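Local atomic coordinates of acetyl-xylan esterase (Streptomyces lividans, PDB entry 2CC0), a protein that removes acetyl groups from acetylated xylan as a metal-dependent family 4 carbohydrate esterase, probably aiding breakdown of plant cell walls. Residues A[61-67]-A[80-85]. Numbering follows the deposited sequence.
Sequences NHSYTHP and EISRTQ. With ZN (zinc ion), chain C.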
ATOM      1  N   ASN A  61      -3.949  14.484  -5.582  1.00  6.08           N
ATOM      2  CA  ASN A  61      -4.167  14.557  -7.050  1.00  6.37           C
ATOM      3  C   ASN A  61      -5.050  13.403  -7.525  1.00  6.38           C
ATOM      4  O   ASN A  61      -4.726  12.231  -7.263  1.00  7.05           O
ATOM      5  CB  ASN A  61      -2.771  14.533  -7.722  1.00  7.12           C
ATOM      6  CG  ASN A  61      -2.792  14.732  -9.240  1.00  7.68           C
ATOM      7  OD1 ASN A  61      -3.642  14.198  -9.963  1.00  7.54           O
ATOM      8  ND2 ASN A  61      -1.761  15.440  -9.734  1.00  7.83           N
ATOM      9  N   HIS A  62      -6.136  13.721  -8.238  1.00  6.88           N
ATOM     10  CA  HIS A  62      -7.052  12.690  -8.740  1.00  7.36           C
ATOM     11  C   HIS A  62      -7.260  12.826 -10.270  1.00  7.40           C
ATOM     12  O   HIS A  62      -8.313  12.437 -10.780  1.00  8.48           O
ATOM     13  CB  HIS A  62      -8.384  12.728  -7.985  1.00  8.12           C
ATOM     14  CG  HIS A  62      -9.240  11.503  -8.162  1.00  8.08           C
ATOM     15  ND1 HIS A  62      -8.734  10.214  -8.220  1.00  9.29           N
ATOM     16  CD2 HIS A  62     -10.583  11.377  -8.228  1.00  9.04           C
ATOM     17  CE1 HIS A  62      -9.734   9.351  -8.345  1.00  9.63           C
ATOM     18  NE2 HIS A  62     -10.867  10.031  -8.355  1.00  8.60           N
ATOM     19  N   SER A  63      -6.213  13.290 -10.971  1.00  7.92           N
ATOM     20  CA  SER A  63      -6.220  13.602 -12.425  1.00  7.60           C
ATOM     21  C   SER A  63      -7.010  14.875 -12.722  1.00  7.36           C
ATOM     22  O   SER A  63      -7.676  15.422 -11.831  1.00  7.97           O
ATOM     23  CB  SER A  63      -6.750  12.444 -13.278  1.00  7.31           C
ATOM     24  OG  SER A  63      -8.176  12.461 -13.312  1.00  8.38           O
ATOM     25  N   TYR A  64      -6.931  15.339 -13.973  1.00  7.96           N
ATOM     26  CA  TYR A  64      -7.577  16.605 -14.340  1.00  7.96           C
ATOM     27  C   TYR A  64      -9.052  16.430 -14.685  1.00  8.53           C
ATOM     28  O   TYR A  64      -9.881  17.231 -14.240  1.00  8.94           O
ATOM     29  CB  TYR A  64      -6.835  17.327 -15.474  1.00  9.60           C
ATOM     30  CG  TYR A  64      -7.096  18.816 -15.446  1.00  9.72           C
ATOM     31  CD1 TYR A  64      -6.353  19.652 -14.604  1.00 11.01           C
ATOM     32  CD2 TYR A  64      -8.089  19.395 -16.255  1.00 11.29           C
ATOM     33  CE1 TYR A  64      -6.590  21.047 -14.548  1.00 10.98           C
ATOM     34  CE2 TYR A  64      -8.340  20.785 -16.195  1.00 11.01           C
ATOM     35  CZ  TYR A  64      -7.591  21.592 -15.358  1.00 12.02           C
ATOM     36  OH  TYR A  64      -7.850  22.954 -15.301  1.00 13.53           O
ATOM     37  N   THR A  65      -9.368  15.393 -15.456  1.00  9.28           N
ATOM     38  CA  THR A  65     -10.734  15.210 -15.964  1.00  9.60           C
ATOM     39  C   THR A  65     -11.312  13.802 -15.649  1.00  9.84           C
ATOM     40  O   THR A  65     -12.378  13.444 -16.157  1.00 10.48           O
ATOM     41  CB  THR A  65     -10.785  15.401 -17.519  1.00 10.31           C
ATOM     42  OG1 THR A  65     -10.083  14.324 -18.166  1.00 12.99           O
ATOM     43  CG2 THR A  65     -10.199  16.752 -17.964  1.00 11.66           C
ATOM     44  N   HIS A  66     -10.601  13.010 -14.844  1.00  9.51           N
ATOM     45  CA  HIS A  66     -11.050  11.678 -14.439  1.00  9.83           C
ATOM     46  C   HIS A  66     -11.192  10.677 -15.625  1.00  9.98           C
ATOM     47  O   HIS A  66     -12.194   9.966 -15.707  1.00 10.54           O
ATOM     48  CB  HIS A  66     -12.374  11.792 -13.636  1.00 10.68           C
ATOM     49  CG  HIS A  66     -12.640  10.639 -12.717  1.00 11.35           C
ATOM     50  ND1 HIS A  66     -13.183   9.447 -13.144  1.00 12.77           N
ATOM     51  CD2 HIS A  66     -12.458  10.506 -11.378  1.00 13.71           C
ATOM     52  CE1 HIS A  66     -13.327   8.632 -12.115  1.00 14.59           C
ATOM     53  NE2 HIS A  66     -12.895   9.247 -11.033  1.00 13.74           N
ATOM     54  N   PRO A  67     -10.191  10.618 -16.522  1.00  9.75           N
ATOM     55  CA  PRO A  67     -10.269   9.636 -17.616  1.00 10.51           C
ATOM     56  C   PRO A  67      -9.896   8.255 -17.105  1.00 10.92           C
ATOM     57  O   PRO A  67      -9.335   8.143 -16.007  1.00 10.80           O
ATOM     58  CB  PRO A  67      -9.173  10.109 -18.584  1.00 11.26           C
ATOM     59  CG  PRO A  67      -8.157  10.729 -17.701  1.00 10.48           C
ATOM     60  CD  PRO A  67      -8.935  11.408 -16.585  1.00 10.01           C
ATOM     61  N   GLU A  80      -2.497  15.162 -17.764  1.00 10.74           N
ATOM     62  CA  GLU A  80      -3.539  15.060 -16.753  1.00 10.18           C
ATOM     63  C   GLU A  80      -2.966  15.243 -15.345  1.00  9.72           C
ATOM     64  O   GLU A  80      -3.529  15.954 -14.503  1.00  9.83           O
ATOM     65  CB  GLU A  80      -4.215  13.686 -16.877  1.00 10.68           C
ATOM     66  CG  GLU A  80      -5.213  13.580 -18.035  1.00 10.32           C
ATOM     67  CD  GLU A  80      -6.629  14.029 -17.684  1.00 11.26           C
ATOM     68  OE1 GLU A  80      -6.992  14.056 -16.496  1.00 11.00           O
ATOM     69  OE2 GLU A  80      -7.393  14.349 -18.629  1.00 14.05           O
ATOM     70  N   ILE A  81      -1.850  14.581 -15.077  1.00  9.32           N
ATOM     71  CA  ILE A  81      -1.240  14.660 -13.746  1.00  9.52           C
ATOM     72  C   ILE A  81      -0.600  16.041 -13.469  1.00  9.52           C
ATOM     73  O   ILE A  81      -0.840  16.670 -12.414  1.00  8.99           O
ATOM     74  CB  ILE A  81      -0.256  13.492 -13.542  1.00  9.61           C
ATOM     75  CG1 ILE A  81      -1.076  12.223 -13.224  1.00 11.77           C
ATOM     76  CG2 ILE A  81       0.697  13.785 -12.396  1.00 11.05           C
ATOM     77  CD1 ILE A  81      -0.263  10.926 -13.210  1.00 12.52           C
ATOM     78  N   SER A  82       0.189  16.523 -14.430  1.00 10.13           N
ATOM     79  CA  SER A  82       0.878  17.794 -14.237  0.50 10.46           C
ATOM     80  C   SER A  82      -0.092  18.978 -14.116  1.00 10.69           C
ATOM     81  O   SER A  82       0.101  19.848 -13.269  1.00 10.33           O
ATOM     82  CB  SER A  82       1.905  18.029 -15.337  0.50 11.12           C
ATOM     83  OG  SER A  82       1.287  18.041 -16.601  0.50 10.01           O
ATOM     84  N   ARG A  83      -1.138  19.008 -14.932  1.00 10.37           N
ATOM     85  CA  ARG A  83      -2.112  20.102 -14.856  0.50 10.69           C
ATOM     86  C   ARG A  83      -2.811  20.107 -13.502  1.00  9.79           C
ATOM     87  O   ARG A  83      -3.161  21.157 -12.973  1.00 10.92           O
ATOM     88  CB  ARG A  83      -3.126  20.014 -15.994  0.50 11.24           C
ATOM     89  CG  ARG A  83      -2.541  20.447 -17.342  0.50 13.62           C
ATOM     90  CD  ARG A  83      -3.026  19.538 -18.456  0.50 16.23           C
ATOM     91  NE  ARG A  83      -4.412  19.778 -18.787  0.50 17.75           N
ATOM     92  CZ  ARG A  83      -5.297  18.852 -19.140  0.50 18.64           C
ATOM     93  NH1 ARG A  83      -4.966  17.570 -19.216  0.50 17.42           N
ATOM     94  NH2 ARG A  83      -6.534  19.228 -19.426  0.50 18.86           N
ATOM     95  N   THR A  84      -3.028  18.908 -12.949  1.00  8.90           N
ATOM     96  CA  THR A  84      -3.646  18.826 -11.634  1.00  8.42           C
ATOM     97  C   THR A  84      -2.696  19.301 -10.501  1.00  8.76           C
ATOM     98  O   THR A  84      -3.154  19.969  -9.554  1.00  8.94           O
ATOM     99  CB  THR A  84      -4.205  17.400 -11.405  1.00  7.54           C
ATOM    100  OG1 THR A  84      -5.147  17.111 -12.450  1.00  8.36           O
ATOM    101  CG2 THR A  84      -4.910  17.318 -10.055  1.00  7.01           C
ATOM    102  N   GLN A  85      -1.398  18.954 -10.593  1.00  8.85           N
ATOM    103  CA  GLN A  85      -0.393  19.472  -9.645  1.00  9.29           C
ATOM    104  C   GLN A  85      -0.455  21.002  -9.662  1.00  9.40           C
ATOM    105  O   GLN A  85      -0.550  21.643  -8.622  1.00  9.88           O
ATOM    106  CB  GLN A  85       1.028  19.018 -10.022  1.00  9.00           C
ATOM    107  CG  GLN A  85       1.300  17.506  -9.861  1.00 10.05           C
ATOM    108  CD  GLN A  85       1.159  17.042  -8.406  1.00 10.51           C
ATOM    109  OE1 GLN A  85       0.063  16.678  -7.964  1.00  9.49           O
ATOM    110  NE2 GLN A  85       2.257  17.120  -7.642  1.00 10.73           N
TER
HETATM  111 ZN    ZN C 200     -12.804   9.353  -8.815  0.50 12.92          ZN
HETATM  112  O   HOH W   1     -14.719   8.586  -8.563  1.00 29.49           O
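Glu80 reaches from its helix into the turn 63-67 and satisfies three donors there with one carboxylate. Glu80 OE1 takes two backbone N-H groups, Thr65 N at 2.9 Å on its syn lone pair and Tyr64 N at 2.8 Å from the anti side, tilted out of the carboxylate plane; Glu80 OE2 receives the hydroxyl of Thr65 (OG1 to OE2, 2.7 Å). A bend at chi2 (-87°) folds the acid toward the loop, where Pro67 CD and CG pack against it. An alanine here would probably leave all three donors without these acceptors and the backbone leading to His66 less firmly held. Asn61 suits its buried site because its amide serves both segments: ND2 gives one hydrogen to Gln85 OE1 (2.8 Å, nearly straight at 177°) and the other to Ile81 O, which also accepts the helical Gln85 N, while OD1 accepts Ser63 N in an Asx turn. Ser63 OG donates to His62 O and accepts from His66 N in an ST motif, linking the backbones of two zinc ligands; Asp13 completes the protein's share of the site, and His62 ND1 bonds Arg100 O. Thr84 OG1 donates to Glu80 O (2.9 Å), and its CG2 lies against the Asn61 amide. In one of two deposited conformers, Arg83 stacks its guanidinium off-centre on the Tyr64 ring. The loop leaving strand 58-61 is thus held against helix 74-90, with Tyr64 also touching helix 39-44 and Ile81 packing on helix 108-116 and strand 98-99.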